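Local coordinates for sugar ABC transporter, periplasmic sugar-binding protein (Caulobacter crescentus, PDB 4IRX) that binds myo-inositol in the cleft between its two lobes, probably as the solute-capturing periplasmic receptor of an ABC uptake system, at residues E29-A34 with I255-R260; V244-E248 with P279-S284; V247-P251 with T288-R292. One frame throughout, in Å; residues are numbered along the deposited sequence.

Contact 1 lies in the lobe built on the seven-stranded sheet, while contacts 2 and 3 lie where that lobe is joined to the one holding the four-stranded sheet. Residues 29-34 come first in the chain; then 244-248, 247-251, 255-260, 279-284 and 288-292 follow, with helix 251-268 linking strands 246-248 and 275-282. The centres of contacts 2 and 3 are about 8 Å apart, and the two share V247 and E248. Contact 1 is centred about 24 Å from contact 2 and about 16 Å from contact 3. One short strand therefore leads from the lobe connection, past the ligand-binding Q249, into a helix locked against helix 21-37.

Contact 1. Residues E29-A34 with I255-R260; sequences ELEDEA and IRTALR
R256 extends across to the acidic side of E29, D32 and E33, while R260 meets E33 one helical turn further on. The motif is a pair of neighbouring helices, 21-37 and 251-268, joined by a five-residue salt-bridge network on one side of the seven-stranded sheet of a Rossmann-like lobe; their short segments run in broadly the same direction, 37° apart, with axes 9.3 Å from each other at closest approach. The R256 side chain is extended, which carries its guanidinium past E33 to the far acids. R256 NH2 meets E29 OE1 at 2.7 Å, nearly along the C-O axis of that oxygen. D32 OD2 lies in the guanidinium plane and takes bonds from both terminal nitrogens, the one from R256 NH1 being 2.7 Å long; K36 is a second cationic partner of the same oxygen. R256 NH1 also reaches E33 OE1 at 2.8 Å through the anti lone pair, with carboxylate and guanidinium planes 87° apart. The backbone oxygen of E29 sits over one face of the R256 group. E33 can serve two arginines because its chain folds at chi2 (73°), turning the carboxylate between them: R260 holds it side-on, R260 NE to E33 OE2 at 2.8 Å and NH2 to OE1. OE1 thus accepts from both arginines, which probably favours a charged carboxylate. On the side nearer the sheet the contact is apolar. In the conformer given, one of two for L30, its CD1 lies 3.7 Å from I255 CG1. L30 also packs on V13, and L259 on V11 and I69 of the strands beneath. The L259 CD2 methyl settles 3.6 Å from A34 CA.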
loop_
_atom_site.group_PDB
_atom_site.type_symbol
_atom_site.label_atom_id
_atom_site.label_comp_id
_atom_site.label_asym_id
_atom_site.label_seq_id
_atom_site.Cartn_x
_atom_site.Cartn_y
_atom_site.Cartn_z
ATOM N N GLU A 29 -0.255 -14.958 0.563
ATOM C CA GLU A 29 -1.346 -15.258 -0.360
ATOM C C GLU A 29 -0.766 -15.634 -1.713
ATOM O O GLU A 29 -1.297 -16.501 -2.403
ATOM C CB GLU A 29 -2.305 -14.073 -0.489
ATOM C CG GLU A 29 -2.822 -13.517 0.846
ATOM C CD GLU A 29 -3.608 -14.518 1.702
ATOM O OE1 GLU A 29 -4.352 -15.372 1.185
ATOM O OE2 GLU A 29 -3.516 -14.414 2.942
ATOM N N LEU A 30 0.330 -14.984 -2.085
ATOM C CA LEU A 30 1.013 -15.311 -3.335
ATOM C C LEU A 30 1.454 -16.769 -3.353
ATOM O O LEU A 30 1.257 -17.463 -4.358
ATOM C CB LEU A 30 2.230 -14.406 -3.527
ATOM C CG LEU A 30 3.172 -14.803 -4.657
ATOM C CD1 LEU A 30 2.531 -14.463 -5.987
ATOM C CD2 LEU A 30 4.493 -14.040 -4.498
ATOM N N GLU A 31 2.037 -17.246 -2.256
ATOM C CA GLU A 31 2.530 -18.613 -2.207
ATOM C C GLU A 31 1.404 -19.635 -2.299
ATOM O O GLU A 31 1.574 -20.673 -2.941
ATOM C CB GLU A 31 3.357 -18.848 -0.953
ATOM C CG GLU A 31 4.672 -18.110 -1.000
ATOM C CD GLU A 31 5.344 -18.042 0.352
ATOM O OE1 GLU A 31 4.680 -18.367 1.374
ATOM O OE2 GLU A 31 6.526 -17.640 0.392
ATOM N N ASP A 32 0.251 -19.350 -1.672
ATOM C CA ASP A 32 -0.925 -20.233 -1.773
ATOM C C ASP A 32 -1.395 -20.333 -3.215
ATOM O O ASP A 32 -1.535 -21.422 -3.788
ATOM C CB ASP A 32 -2.075 -19.735 -0.884
ATOM C CG ASP A 32 -3.411 -20.440 -1.181
ATOM O OD1 ASP A 32 -3.450 -21.684 -1.237
ATOM O OD2 ASP A 32 -4.437 -19.732 -1.401
ATOM N N GLU A 33 -1.615 -19.167 -3.815
ATOM C CA GLU A 33 -2.095 -19.139 -5.190
ATOM C C GLU A 33 -1.105 -19.801 -6.139
ATOM O O GLU A 33 -1.516 -20.505 -7.061
ATOM C CB GLU A 33 -2.428 -17.711 -5.629
ATOM C CG GLU A 33 -3.191 -17.622 -6.965
ATOM C CD GLU A 33 -4.660 -18.046 -6.907
ATOM O OE1 GLU A 33 -5.266 -18.058 -5.815
ATOM O OE2 GLU A 33 -5.212 -18.376 -7.982
ATOM N N ALA A 34 0.190 -19.623 -5.891
ATOM C CA ALA A 34 1.190 -20.197 -6.783
ATOM C C ALA A 34 1.124 -21.725 -6.762
ATOM O O ALA A 34 1.173 -22.366 -7.828
ATOM C CB ALA A 34 2.594 -19.686 -6.409
ATOM N N ILE A 255 -2.794 -9.682 -5.455
ATOM C CA ILE A 255 -1.667 -10.524 -5.828
ATOM C C ILE A 255 -2.124 -11.767 -6.547
ATOM O O ILE A 255 -1.503 -12.169 -7.514
ATOM C CB ILE A 255 -0.704 -10.788 -4.640
ATOM C CG1 ILE A 255 0.616 -11.392 -5.104
ATOM C CG2 ILE A 255 -1.334 -11.712 -3.646
ATOM C CD1 ILE A 255 1.400 -10.526 -6.089
ATOM N N ARG A 256 -3.265 -12.324 -6.132
ATOM C CA ARG A 256 -3.803 -13.501 -6.800
ATOM C C ARG A 256 -4.203 -13.169 -8.230
ATOM O O ARG A 256 -3.951 -13.959 -9.127
ATOM C CB ARG A 256 -4.970 -14.084 -6.017
ATOM C CG ARG A 256 -4.583 -14.607 -4.622
ATOM C CD ARG A 256 -5.805 -15.064 -3.891
ATOM N NE ARG A 256 -5.523 -15.460 -2.504
ATOM C CZ ARG A 256 -5.202 -16.694 -2.149
ATOM N NH1 ARG A 256 -5.095 -17.660 -3.070
ATOM N NH2 ARG A 256 -4.975 -16.968 -0.869
ATOM N N THR A 257 -4.771 -11.978 -8.434
ATOM C CA THR A 257 -5.178 -11.567 -9.770
ATOM C C THR A 257 -3.976 -11.366 -10.670
ATOM O O THR A 257 -3.993 -11.795 -11.836
ATOM C CB THR A 257 -6.037 -10.303 -9.709
ATOM O OG1 THR A 257 -7.221 -10.562 -8.931
ATOM C CG2 THR A 257 -6.411 -9.819 -11.085
ATOM N N ALA A 258 -2.930 -10.730 -10.150
ATOM C CA ALA A 258 -1.712 -10.588 -10.959
ATOM C C ALA A 258 -1.120 -11.944 -11.357
ATOM O O ALA A 258 -0.716 -12.130 -12.508
ATOM C CB ALA A 258 -0.669 -9.736 -10.225
ATOM N N LEU A 259 -1.064 -12.880 -10.415
ATOM C CA LEU A 259 -0.513 -14.189 -10.719
ATOM C C LEU A 259 -1.383 -14.970 -11.695
ATOM O O LEU A 259 -0.859 -15.650 -12.567
ATOM C CB LEU A 259 -0.272 -14.989 -9.437
ATOM C CG LEU A 259 0.552 -16.243 -9.658
ATOM C CD1 LEU A 259 1.956 -15.848 -10.134
ATOM C CD2 LEU A 259 0.598 -17.039 -8.347
ATOM N N ARG A 260 -2.703 -14.888 -11.541
ATOM C CA ARG A 260 -3.623 -15.552 -12.481
ATOM C C ARG A 260 -3.443 -15.042 -13.897
ATOM O O ARG A 260 -3.389 -15.835 -14.842
ATOM C CB ARG A 260 -5.079 -15.410 -12.026
ATOM C CG ARG A 260 -5.420 -16.195 -10.779
ATOM C CD ARG A 260 -6.670 -15.640 -10.118
ATOM N NE ARG A 260 -6.874 -16.333 -8.860
ATOM C CZ ARG A 260 -7.804 -16.044 -7.973
ATOM N NH1 ARG A 260 -8.635 -15.022 -8.154
ATOM N NH2 ARG A 260 -7.873 -16.777 -6.857
#

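Contact 2. Residues V244-E248 with P279-S284; sequences VATVE and PVLITS
T246 and I282 face each other as an antiparallel hydrogen-bonded pair, T246 N to I282 O at 2.9 Å and I282 N to T246 O at 2.8 Å. The second of these is almost straight (177° at the hydrogen), although the donor stands above the carbonyl plane of T246. E248 and V280 repeat this two-way pair of hydrogen bonds two residues on, with E248 N to V280 O at 2.8 Å. Between them V247 and L281 form a non-hydrogen-bonded pair, and their side chains leave from the opposite face of the sheet. The branches of V247 divide the work: CG1, anti to the backbone N (chi1 -179°), lies alongside P279 with 3.6 Å to its CB, while CG2 meets L281 CD1, the two side chains crossing at about a right angle. That leucine methyl also comes within 3.4 Å of T246 O. On the other face the T246 and I282 side chains lie side by side, T246 CG2 against I282 CB, and I282 CG1 packs 3.9 Å from E248 CB. Past the paired residues, where the two segments diverge, a water donates to V244 O and accepts from S284 N, 3.0 Å away. These strands fit the interlobe crossovers of type I periplasmic binding proteins: 246-248 is the edge strand of the seven-stranded sheet, yet V244, A245 and V247 share backbone hydrogen bonds with V225, G227 and D229, at and just beyond strand 224-226 of the other lobe. Further out, helix 113-127 covers the V247 and L281 face through M120 and W123, and T246 OG1 is held by D203 and A230 N.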
loop_
_atom_site.group_PDB
_atom_site.type_symbol
_atom_site.label_atom_id
_atom_site.label_comp_id
_atom_site.label_asym_id
_atom_site.label_seq_id
_atom_site.Cartn_x
_atom_site.Cartn_y
_atom_site.Cartn_z
ATOM N N VAL A 244 -10.216 4.486 15.119
ATOM C CA VAL A 244 -11.584 4.654 14.629
ATOM C C VAL A 244 -11.883 3.901 13.328
ATOM O O VAL A 244 -12.966 3.359 13.146
ATOM C CB VAL A 244 -11.983 6.156 14.479
ATOM C CG1 VAL A 244 -12.091 6.826 15.831
ATOM C CG2 VAL A 244 -10.976 6.905 13.590
ATOM N N ALA A 245 -10.896 3.832 12.445
ATOM C CA ALA A 245 -11.151 3.275 11.129
ATOM C C ALA A 245 -9.879 2.890 10.433
ATOM O O ALA A 245 -8.784 3.339 10.800
ATOM C CB ALA A 245 -11.951 4.281 10.258
ATOM N N THR A 246 -10.031 2.030 9.430
ATOM C CA THR A 246 -8.943 1.718 8.520
ATOM C C THR A 246 -9.585 1.502 7.152
ATOM O O THR A 246 -10.775 1.792 6.972
ATOM C CB THR A 246 -8.078 0.498 9.004
ATOM O OG1 THR A 246 -6.999 0.266 8.084
ATOM C CG2 THR A 246 -8.936 -0.770 9.139
ATOM N N VAL A 247 -8.799 1.074 6.178
ATOM C CA VAL A 247 -9.325 0.905 4.828
ATOM C C VAL A 247 -8.928 -0.462 4.316
ATOM O O VAL A 247 -7.743 -0.805 4.327
ATOM C CB VAL A 247 -8.809 2.003 3.854
ATOM C CG1 VAL A 247 -9.407 1.796 2.463
ATOM C CG2 VAL A 247 -9.150 3.390 4.353
ATOM N N GLU A 248 -9.908 -1.234 3.861
ATOM C CA GLU A 248 -9.675 -2.519 3.217
ATOM C C GLU A 248 -9.367 -2.337 1.747
ATOM O O GLU A 248 -10.118 -1.663 1.020
ATOM C CB GLU A 248 -10.924 -3.396 3.355
ATOM C CG GLU A 248 -10.846 -4.701 2.554
ATOM C CD GLU A 248 -9.811 -5.665 3.068
ATOM O OE1 GLU A 248 -9.711 -5.822 4.304
ATOM O OE2 GLU A 248 -9.077 -6.270 2.256
ATOM N N PRO A 279 -11.666 0.221 -2.702
ATOM C CA PRO A 279 -11.429 0.072 -1.269
ATOM C C PRO A 279 -12.697 0.325 -0.476
ATOM O O PRO A 279 -13.630 0.968 -0.959
ATOM C CB PRO A 279 -10.396 1.158 -0.989
ATOM C CG PRO A 279 -10.782 2.263 -1.964
ATOM C CD PRO A 279 -11.231 1.536 -3.205
ATOM N N VAL A 280 -12.717 -0.145 0.762
ATOM C CA VAL A 280 -13.864 0.026 1.634
ATOM C C VAL A 280 -13.376 0.500 2.999
ATOM O O VAL A 280 -12.459 -0.092 3.580
ATOM C CB VAL A 280 -14.588 -1.312 1.843
ATOM C CG1 VAL A 280 -15.838 -1.109 2.701
ATOM C CG2 VAL A 280 -14.945 -1.958 0.521
ATOM N N LEU A 281 -13.989 1.561 3.520
ATOM C CA LEU A 281 -13.681 2.014 4.883
ATOM C C LEU A 281 -14.209 1.015 5.913
ATOM O O LEU A 281 -15.361 0.582 5.842
ATOM C CB LEU A 281 -14.299 3.387 5.140
ATOM C CG LEU A 281 -13.866 4.085 6.431
ATOM C CD1 LEU A 281 -12.519 4.675 6.234
ATOM C CD2 LEU A 281 -14.870 5.183 6.784
ATOM N N ILE A 282 -13.357 0.665 6.876
ATOM C CA ILE A 282 -13.680 -0.299 7.927
ATOM C C ILE A 282 -13.736 0.415 9.263
ATOM O O ILE A 282 -12.747 1.019 9.690
ATOM C CB ILE A 282 -12.619 -1.422 8.004
ATOM C CG1 ILE A 282 -12.507 -2.189 6.681
ATOM C CG2 ILE A 282 -12.934 -2.394 9.144
ATOM C CD1 ILE A 282 -13.731 -3.062 6.332
ATOM N N THR A 283 -14.893 0.320 9.920
ATOM C CA THR A 283 -15.091 0.855 11.269
ATOM C C THR A 283 -15.594 -0.259 12.170
ATOM O O THR A 283 -15.691 -1.410 11.744
ATOM C CB THR A 283 -16.105 2.003 11.257
ATOM O OG1 THR A 283 -17.379 1.506 10.836
ATOM C CG2 THR A 283 -15.673 3.087 10.304
ATOM N N SER A 284 -15.927 0.056 13.422
ATOM C CA SER A 284 -16.362 -1.007 14.324
ATOM C C SER A 284 -17.647 -1.713 13.907
ATOM O O SER A 284 -17.801 -2.904 14.191
ATOM C CB SER A 284 -16.467 -0.478 15.761
ATOM O OG SER A 284 -17.394 0.580 15.824
HETATM O O HOH W 1 -14.964 2.622 14.644
#

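Contact 3. Residues V247-P251 with T288-R292; sequences VEQNP and TEASR. With INS (1,2,3,4,5,6-hexahydroxy-cyclohexane), chain C.
E248 reaches from its strand to S291, gripping the backbone and the hydroxyl of that serine with its two carboxylate oxygens. From CB the chain swings CG to the side of its own carbonyl carbon (chi1 173°), near the carbonyl oxygen of E289, and then bends at chi2 to bring CD up to S291. E248 OE1 accepts S291 N at 2.9 Å, the donor standing well above the carboxylate plane, and lies 3.4 Å from A290 CA. It also takes a bond from a water, 2.8 Å away, that in turn accepts from R292 N. E248 OE2 is doubly held: S291 OG donates to it at 2.8 Å. N250 N is its second donor, and the two are tilted out of the carboxylate plane, one to each face. The carboxylate thereby ties the C-terminal tail, which also touches helices 21-37 and 232-239 through R292, to the interlobe crossover strand and to N250, the N-cap position of helix 251-268. A leucine here would probably leave S291 N, S291 OG and N250 N without their acceptor and weaken the tie between tail and strand. Between E248 and N250, the bond from Q249 CA to CB leads away from 288-292, and Q249 NE2, bonded also to D229, donates to O1 of the inositol at 2.9 Å.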
loop_
_atom_site.group_PDB
_atom_site.type_symbol
_atom_site.label_atom_id
_atom_site.label_comp_id
_atom_site.label_asym_id
_atom_site.label_seq_id
_atom_site.Cartn_x
_atom_site.Cartn_y
_atom_site.Cartn_z
ATOM N N VAL A 247 -8.799 1.074 6.178
ATOM C CA VAL A 247 -9.325 0.905 4.828
ATOM C C VAL A 247 -8.928 -0.462 4.316
ATOM O O VAL A 247 -7.743 -0.805 4.327
ATOM C CB VAL A 247 -8.809 2.003 3.854
ATOM C CG1 VAL A 247 -9.407 1.796 2.463
ATOM C CG2 VAL A 247 -9.150 3.390 4.353
ATOM N N GLU A 248 -9.908 -1.234 3.861
ATOM C CA GLU A 248 -9.675 -2.519 3.217
ATOM C C GLU A 248 -9.367 -2.337 1.747
ATOM O O GLU A 248 -10.118 -1.663 1.020
ATOM C CB GLU A 248 -10.924 -3.396 3.355
ATOM C CG GLU A 248 -10.846 -4.701 2.554
ATOM C CD GLU A 248 -9.811 -5.665 3.068
ATOM O OE1 GLU A 248 -9.711 -5.822 4.304
ATOM O OE2 GLU A 248 -9.077 -6.270 2.256
ATOM N N GLN A 249 -8.257 -2.916 1.300
ATOM C CA GLN A 249 -7.860 -2.842 -0.103
ATOM C C GLN A 249 -7.609 -4.198 -0.759
ATOM O O GLN A 249 -7.108 -4.274 -1.902
ATOM C CB GLN A 249 -6.636 -1.951 -0.288
ATOM C CG GLN A 249 -5.381 -2.375 0.455
ATOM C CD GLN A 249 -4.146 -1.743 -0.136
ATOM O OE1 GLN A 249 -4.011 -1.623 -1.363
ATOM N NE2 GLN A 249 -3.245 -1.263 0.743
ATOM N N ASN A 250 -7.976 -5.273 -0.068
ATOM C CA ASN A 250 -7.923 -6.626 -0.653
ATOM C C ASN A 250 -6.593 -7.024 -1.299
ATOM O O ASN A 250 -6.541 -7.400 -2.473
ATOM C CB ASN A 250 -9.064 -6.807 -1.670
ATOM C CG ASN A 250 -10.402 -7.087 -1.001
ATOM O OD1 ASN A 250 -10.642 -8.199 -0.519
ATOM N ND2 ASN A 250 -11.266 -6.087 -0.958
ATOM N N PRO A 251 -5.500 -6.985 -0.531
ATOM C CA PRO A 251 -4.186 -7.329 -1.075
ATOM C C PRO A 251 -4.103 -8.779 -1.528
ATOM O O PRO A 251 -3.381 -9.019 -2.493
ATOM C CB PRO A 251 -3.232 -7.045 0.093
ATOM C CG PRO A 251 -4.100 -7.095 1.327
ATOM C CD PRO A 251 -5.433 -6.557 0.877
ATOM N N THR A 288 -16.182 -7.170 10.054
ATOM C CA THR A 288 -16.153 -8.450 9.344
ATOM C C THR A 288 -16.096 -8.312 7.828
ATOM O O THR A 288 -15.960 -9.326 7.132
ATOM C CB THR A 288 -17.314 -9.380 9.755
ATOM O OG1 THR A 288 -18.549 -8.709 9.477
ATOM C CG2 THR A 288 -17.243 -9.670 11.249
ATOM N N GLU A 289 -16.158 -7.076 7.320
ATOM C CA GLU A 289 -15.916 -6.818 5.902
ATOM C C GLU A 289 -14.423 -6.767 5.583
ATOM O O GLU A 289 -14.031 -6.717 4.401
ATOM C CB GLU A 289 -16.626 -5.529 5.442
ATOM C CG GLU A 289 -18.150 -5.705 5.444
ATOM C CD GLU A 289 -18.946 -4.524 4.938
ATOM O OE1 GLU A 289 -18.361 -3.470 4.610
ATOM O OE2 GLU A 289 -20.191 -4.667 4.880
ATOM N N ALA A 290 -13.584 -6.809 6.610
ATOM C CA ALA A 290 -12.147 -6.856 6.372
ATOM C C ALA A 290 -11.768 -8.261 5.971
ATOM O O ALA A 290 -12.215 -9.214 6.589
ATOM C CB ALA A 290 -11.372 -6.419 7.614
ATOM N N SER A 291 -10.952 -8.379 4.931
ATOM C CA SER A 291 -10.578 -9.684 4.394
ATOM C C SER A 291 -9.806 -10.532 5.392
ATOM O O SER A 291 -9.867 -11.760 5.335
ATOM C CB SER A 291 -9.802 -9.544 3.075
ATOM O OG SER A 291 -8.589 -8.830 3.243
ATOM N N ARG A 292 -9.080 -9.891 6.298
ATOM C CA ARG A 292 -8.231 -10.599 7.264
ATOM C C ARG A 292 -8.842 -10.664 8.671
ATOM O O ARG A 292 -8.128 -10.902 9.653
ATOM C CB ARG A 292 -6.816 -10.006 7.302
ATOM C CG ARG A 292 -6.072 -10.085 5.960
ATOM C CD ARG A 292 -4.714 -9.427 5.995
ATOM N NE ARG A 292 -3.788 -10.074 6.924
ATOM C CZ ARG A 292 -2.658 -9.514 7.365
ATOM N NH1 ARG A 292 -2.311 -8.284 6.976
ATOM N NH2 ARG A 292 -1.895 -10.162 8.230
HETATM C C1 INS C . 0.563 -0.528 0.422
HETATM C C2 INS C . 0.280 -0.659 1.882
HETATM C C3 INS C . 1.590 -0.674 2.627
HETATM C C4 INS C . 2.334 0.602 2.392
HETATM C C5 INS C . 2.670 0.740 0.955
HETATM C C6 INS C . 1.422 0.679 0.104
HETATM O O1 INS C . -0.640 -0.479 -0.303
HETATM O O2 INS C . -0.534 0.395 2.299
HETATM O O3 INS C . 1.379 -0.887 4.001
HETATM O O4 INS C . 3.482 0.657 3.177
HETATM O O5 INS C . 3.363 1.930 0.758
HETATM O O6 INS C . 1.716 0.838 -1.259
HETATM O O HOH W 2 -8.018 -7.164 6.024
#